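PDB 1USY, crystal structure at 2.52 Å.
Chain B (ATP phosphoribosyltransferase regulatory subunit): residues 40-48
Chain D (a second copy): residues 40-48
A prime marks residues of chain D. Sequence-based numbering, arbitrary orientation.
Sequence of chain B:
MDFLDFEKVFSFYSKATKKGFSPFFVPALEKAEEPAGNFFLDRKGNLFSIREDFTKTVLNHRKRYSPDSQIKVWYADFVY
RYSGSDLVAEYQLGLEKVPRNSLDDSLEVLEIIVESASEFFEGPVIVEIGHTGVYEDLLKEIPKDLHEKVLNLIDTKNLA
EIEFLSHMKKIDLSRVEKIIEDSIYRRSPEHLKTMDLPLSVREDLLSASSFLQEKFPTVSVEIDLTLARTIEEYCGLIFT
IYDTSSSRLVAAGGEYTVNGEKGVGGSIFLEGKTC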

ATOM      1  N   PHE B  40       2.089   7.779   1.231  1.00 15.15           N
ATOM      2  CA  PHE B  40       2.208   6.836   0.135  1.00 14.66           C
ATOM      3  C   PHE B  40       3.025   5.682   0.677  1.00 16.08           C
ATOM      4  O   PHE B  40       4.043   5.885   1.328  1.00 18.00           O
ATOM      5  CB  PHE B  40       2.912   7.463  -1.072  1.00 18.14           C
ATOM      6  CG  PHE B  40       2.143   8.631  -1.699  1.00 19.90           C
ATOM      7  CD1 PHE B  40       2.237   9.907  -1.178  1.00 22.44           C
ATOM      8  CD2 PHE B  40       1.320   8.424  -2.802  1.00 13.58           C
ATOM      9  CE1 PHE B  40       1.515  10.962  -1.749  1.00 25.60           C
ATOM     10  CE2 PHE B  40       0.614   9.440  -3.373  1.00 14.30           C
ATOM     11  CZ  PHE B  40       0.701  10.722  -2.851  1.00 23.94           C
ATOM     12  N   LEU B  41       2.534   4.474   0.435  1.00 12.66           N
ATOM     13  CA  LEU B  41       3.184   3.275   0.825  1.00  8.04           C
ATOM     14  C   LEU B  41       3.794   2.625  -0.378  1.00 13.84           C
ATOM     15  O   LEU B  41       3.244   2.591  -1.473  1.00 13.35           O
ATOM     16  CB  LEU B  41       2.200   2.299   1.465  1.00 13.42           C
ATOM     17  CG  LEU B  41       2.560   1.846   2.873  1.00 11.78           C
ATOM     18  CD1 LEU B  41       1.481   0.959   3.416  1.00 21.39           C
ATOM     19  CD2 LEU B  41       3.858   1.084   2.883  1.00 18.26           C
ATOM     20  N   ASP B  42       4.931   2.032  -0.112  1.00 16.90           N
ATOM     21  CA  ASP B  42       5.837   1.578  -1.112  1.00 16.14           C
ATOM     22  C   ASP B  42       5.945   0.043  -0.987  1.00 15.65           C
ATOM     23  O   ASP B  42       5.752  -0.537   0.102  1.00 10.50           O
ATOM     24  CB  ASP B  42       7.137   2.357  -0.852  1.00 18.76           C
ATOM     25  CG  ASP B  42       8.334   1.719  -1.411  1.00 15.37           C
ATOM     26  OD1 ASP B  42       8.420   0.496  -1.359  1.00 22.33           O
ATOM     27  OD2 ASP B  42       9.271   2.368  -1.895  1.00 15.88           O
ATOM     28  N   ARG B  43       6.199  -0.603  -2.121  1.00 12.78           N
ATOM     29  CA  ARG B  43       6.473  -2.046  -2.179  1.00 18.49           C
ATOM     30  C   ARG B  43       7.701  -2.516  -1.370  1.00 12.78           C
ATOM     31  O   ARG B  43       8.111  -3.633  -1.500  1.00 15.72           O
ATOM     32  CB  ARG B  43       6.619  -2.478  -3.656  1.00 21.21           C
ATOM     33  CG  ARG B  43       6.809  -3.982  -3.909  1.00 20.66           C
ATOM     34  CD  ARG B  43       5.769  -4.646  -4.814  1.00 16.76           C
ATOM     35  NE  ARG B  43       5.852  -6.106  -4.768  1.00 13.73           N
ATOM     36  CZ  ARG B  43       5.969  -6.835  -3.650  1.00 19.86           C
ATOM     37  NH1 ARG B  43       6.008  -6.231  -2.463  1.00 20.92           N
ATOM     38  NH2 ARG B  43       6.045  -8.172  -3.709  1.00  5.70           N
ATOM     39  N   LYS B  44       8.276  -1.667  -0.531  1.00 16.46           N
ATOM     40  CA  LYS B  44       9.458  -2.037   0.250  1.00 19.75           C
ATOM     41  C   LYS B  44       9.286  -1.753   1.749  1.00 22.49           C
ATOM     42  O   LYS B  44      10.204  -1.967   2.532  1.00 27.55           O
ATOM     43  CB  LYS B  44      10.704  -1.293  -0.256  1.00 17.29           C
ATOM     44  CG  LYS B  44      10.962  -1.383  -1.754  1.00 21.76           C
ATOM     45  CD  LYS B  44      11.939  -2.504  -2.116  1.00 23.64           C
ATOM     46  CE  LYS B  44      12.376  -2.432  -3.574  1.00 23.12           C
ATOM     47  NZ  LYS B  44      11.309  -1.888  -4.472  1.00 25.45           N
ATOM     48  N   GLY B  45       8.119  -1.261   2.147  1.00 23.70           N
ATOM     49  CA  GLY B  45       7.896  -0.859   3.525  1.00 20.06           C
ATOM     50  C   GLY B  45       7.992   0.640   3.798  1.00 20.68           C
ATOM     51  O   GLY B  45       7.600   1.064   4.897  1.00 16.06           O
ATOM     52  N   ASN B  46       8.489   1.424   2.821  1.00 13.32           N
ATOM     53  CA  ASN B  46       8.732   2.852   3.010  1.00 10.15           C
ATOM     54  C   ASN B  46       7.418   3.610   3.029  1.00 14.81           C
ATOM     55  O   ASN B  46       6.505   3.282   2.277  1.00 21.45           O
ATOM     56  CB  ASN B  46       9.611   3.438   1.880  1.00 12.62           C
ATOM     57  CG  ASN B  46      10.984   2.770   1.765  1.00 14.52           C
ATOM     58  OD1 ASN B  46      11.716   2.660   2.757  1.00 16.17           O
ATOM     59  ND2 ASN B  46      11.341   2.322   0.545  1.00  6.45           N
ATOM     60  N   LEU B  47       7.310   4.620   3.886  1.00 14.11           N
ATOM     61  CA  LEU B  47       6.195   5.562   3.820  1.00  9.80           C
ATOM     62  C   LEU B  47       6.720   6.836   3.229  1.00  9.34           C
ATOM     63  O   LEU B  47       7.851   7.206   3.498  1.00  6.62           O
ATOM     64  CB  LEU B  47       5.689   5.897   5.199  1.00 11.60           C
ATOM     65  CG  LEU B  47       4.640   4.968   5.755  1.00 20.79           C
ATOM     66  CD1 LEU B  47       4.553   5.208   7.236  1.00 26.79           C
ATOM     67  CD2 LEU B  47       3.330   5.245   5.109  1.00 25.95           C
ATOM     68  N   PHE B  48       5.902   7.535   2.455  1.00  9.08           N
ATOM     69  CA  PHE B  48       6.362   8.786   1.868  1.00 13.88           C
ATOM     70  C   PHE B  48       5.349   9.905   2.051  1.00 16.83           C
ATOM     71  O   PHE B  48       4.151   9.654   2.079  1.00 18.02           O
ATOM     72  CB  PHE B  48       6.671   8.607   0.364  1.00 11.99           C
ATOM     73  CG  PHE B  48       7.876   7.730   0.067  1.00  4.38           C
ATOM     74  CD1 PHE B  48       7.715   6.425  -0.351  1.00  4.51           C
ATOM     75  CD2 PHE B  48       9.168   8.230   0.178  1.00  8.39           C
ATOM     76  CE1 PHE B  48       8.834   5.609  -0.643  1.00  8.97           C
ATOM     77  CE2 PHE B  48      10.275   7.431  -0.103  1.00  5.96           C
ATOM     78  CZ  PHE B  48      10.103   6.121  -0.527  1.00  3.35           C
TER
ATOM     79  N   PHE D  40      -3.215  -6.693   0.057  1.00 19.85           N
ATOM     80  CA  PHE D  40      -2.817  -5.819   1.146  1.00 21.83           C
ATOM     81  C   PHE D  40      -1.288  -5.733   1.215  1.00 19.68           C
ATOM     82  O   PHE D  40      -0.599  -6.731   1.076  1.00 27.40           O
ATOM     83  CB  PHE D  40      -3.392  -6.307   2.475  1.00 22.73           C
ATOM     84  CG  PHE D  40      -4.850  -6.674   2.411  1.00 23.44           C
ATOM     85  CD1 PHE D  40      -5.301  -7.676   1.547  1.00 23.80           C
ATOM     86  CD2 PHE D  40      -5.765  -6.043   3.234  1.00 22.39           C
ATOM     87  CE1 PHE D  40      -6.658  -8.022   1.466  1.00 24.42           C
ATOM     88  CE2 PHE D  40      -7.105  -6.376   3.173  1.00 28.11           C
ATOM     89  CZ  PHE D  40      -7.559  -7.374   2.280  1.00 26.66           C
ATOM     90  N   LEU D  41      -0.760  -4.540   1.406  1.00 14.44           N
ATOM     91  CA  LEU D  41       0.638  -4.412   1.717  1.00 14.15           C
ATOM     92  C   LEU D  41       0.825  -3.796   3.113  1.00 11.80           C
ATOM     93  O   LEU D  41      -0.070  -3.144   3.635  1.00  6.82           O
ATOM     94  CB  LEU D  41       1.408  -3.678   0.590  1.00 13.73           C
ATOM     95  CG  LEU D  41       1.232  -2.216   0.191  1.00 14.34           C
ATOM     96  CD1 LEU D  41       1.357  -1.329   1.383  1.00 17.90           C
ATOM     97  CD2 LEU D  41       2.235  -1.729  -0.879  1.00  2.00           C
ATOM     98  N   ASP D  42       1.987  -4.014   3.717  1.00 12.85           N
ATOM     99  CA  ASP D  42       2.244  -3.564   5.088  1.00 14.69           C
ATOM    100  C   ASP D  42       3.498  -2.706   5.129  1.00 17.15           C
ATOM    101  O   ASP D  42       4.174  -2.542   4.107  1.00 20.67           O
ATOM    102  CB  ASP D  42       2.313  -4.765   6.082  1.00 17.29           C
ATOM    103  CG  ASP D  42       3.594  -5.614   5.926  1.00 18.89           C
ATOM    104  OD1 ASP D  42       3.552  -6.845   6.214  1.00 13.74           O
ATOM    105  OD2 ASP D  42       4.689  -5.136   5.529  1.00 19.19           O
ATOM    106  N   ARG D  43       3.825  -2.177   6.307  1.00 15.90           N
ATOM    107  CA  ARG D  43       4.890  -1.192   6.445  1.00 16.28           C
ATOM    108  C   ARG D  43       6.271  -1.840   6.466  1.00 20.14           C
ATOM    109  O   ARG D  43       7.303  -1.178   6.741  1.00 12.62           O
ATOM    110  CB  ARG D  43       4.662  -0.413   7.728  1.00 20.49           C
ATOM    111  CG  ARG D  43       4.639   1.095   7.598  1.00 22.08           C
ATOM    112  CD  ARG D  43       4.309   1.752   8.927  1.00 26.25           C
ATOM    113  NE  ARG D  43       4.999   3.012   9.140  1.00 24.51           N
ATOM    114  CZ  ARG D  43       6.153   3.144   9.782  1.00 29.46           C
ATOM    115  NH1 ARG D  43       6.701   4.349   9.935  1.00 27.67           N
ATOM    116  NH2 ARG D  43       6.762   2.078  10.283  1.00 30.39           N
ATOM    117  N   LYS D  44       6.292  -3.144   6.182  1.00 23.15           N
ATOM    118  CA  LYS D  44       7.544  -3.907   6.200  1.00 28.32           C
ATOM    119  C   LYS D  44       7.896  -4.464   4.821  1.00 26.35           C
ATOM    120  O   LYS D  44       8.849  -5.223   4.661  1.00 28.98           O
ATOM    121  CB  LYS D  44       7.493  -5.015   7.259  1.00 28.75           C
ATOM    122  CG  LYS D  44       7.712  -4.520   8.696  1.00 34.56           C
ATOM    123  CD  LYS D  44       7.097  -5.512   9.695  1.00 40.34           C
ATOM    124  CE  LYS D  44       6.656  -4.872  11.015  1.00 41.64           C
ATOM    125  NZ  LYS D  44       7.360  -5.486  12.189  1.00 41.26           N
ATOM    126  N   GLY D  45       7.140  -4.060   3.815  1.00 21.99           N
ATOM    127  CA  GLY D  45       7.441  -4.476   2.471  1.00 20.45           C
ATOM    128  C   GLY D  45       6.988  -5.893   2.263  1.00 22.98           C
ATOM    129  O   GLY D  45       7.727  -6.689   1.683  1.00 27.00           O
ATOM    130  N   ASN D  46       5.792  -6.206   2.762  1.00 16.10           N
ATOM    131  CA  ASN D  46       5.142  -7.444   2.451  1.00 14.94           C
ATOM    132  C   ASN D  46       3.853  -7.200   1.717  1.00 16.70           C
ATOM    133  O   ASN D  46       3.052  -6.351   2.110  1.00 18.96           O
ATOM    134  CB  ASN D  46       4.789  -8.208   3.718  1.00 18.67           C
ATOM    135  CG  ASN D  46       5.980  -8.627   4.483  1.00 17.47           C
ATOM    136  OD1 ASN D  46       6.131  -8.249   5.637  1.00 18.82           O
ATOM    137  ND2 ASN D  46       6.855  -9.412   3.849  1.00 20.50           N
ATOM    138  N   LEU D  47       3.631  -7.992   0.683  1.00  9.70           N
ATOM    139  CA  LEU D  47       2.421  -7.913  -0.054  1.00  7.20           C
ATOM    140  C   LEU D  47       1.623  -9.196   0.214  1.00 10.96           C
ATOM    141  O   LEU D  47       2.161 -10.285   0.105  1.00 15.74           O
ATOM    142  CB  LEU D  47       2.784  -7.718  -1.524  1.00  8.64           C
ATOM    143  CG  LEU D  47       1.640  -7.403  -2.489  1.00 12.89           C
ATOM    144  CD1 LEU D  47       2.012  -6.458  -3.652  1.00  2.00           C
ATOM    145  CD2 LEU D  47       0.964  -8.743  -2.966  1.00 11.04           C
ATOM    146  N   PHE D  48       0.350  -9.084   0.585  1.00  7.51           N
ATOM    147  CA  PHE D  48      -0.444 -10.263   0.811  1.00  7.66           C
ATOM    148  C   PHE D  48      -1.718 -10.267  -0.017  1.00 16.02           C
ATOM    149  O   PHE D  48      -2.247  -9.212  -0.361  1.00 20.90           O
ATOM    150  CB  PHE D  48      -0.856 -10.404   2.276  1.00 10.09           C
ATOM    151  CG  PHE D  48       0.247 -10.194   3.268  1.00  3.33           C
ATOM    152  CD1 PHE D  48       0.476  -8.929   3.803  1.00  6.03           C
ATOM    153  CD2 PHE D  48       1.006 -11.257   3.718  1.00  2.00           C
ATOM    154  CE1 PHE D  48       1.489  -8.716   4.744  1.00  4.31           C
ATOM    155  CE2 PHE D  48       2.009 -11.068   4.666  1.00  2.35           C
ATOM    156  CZ  PHE D  48       2.245  -9.779   5.181  1.00  7.49           C
TER

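No hydrogen bond links the two hairpins; they meet through packing alone, burying 512 Å² in total. Phe40′ begins the stretch out of reach of chain B, tied to its own hairpin by paired backbone hydrogen bonds with Phe48′. Leu41′ points toward the partner, and its CD1 lies 3.1 Å from Leu41 CD1, a very tight apolar contact. A branched aliphatic side chain suits this buried place, since it has no polar group to satisfy.

Asp42′ points away and serves its own turn: its OD2 accepts hydrogen bonds from Lys44′ N (2.6 Å) and Asn46′ N (3.2 Å), a task well matched to a short carboxylate. Arg43′ leaves sideways, but its long chain carries NE to 2.9 Å from Leu47 CD1, which sits at the edge of the guanidinium. Lys44′ points away, keeping its charged side chain off the contact.

Gly45′ stands opposite Gly45, their CA atoms 3.8 Å apart. Positive phi favours glycine here, and so does the neighbour: an ideal CB on Gly45′ would lie 2.6 Å from Lys44 C, a clash. Asn46′ turns away again. Leu47′ points back toward chain B, where its CB covers one face of the Arg43 guanidinium, 3.7 Å from Arg43 NH1.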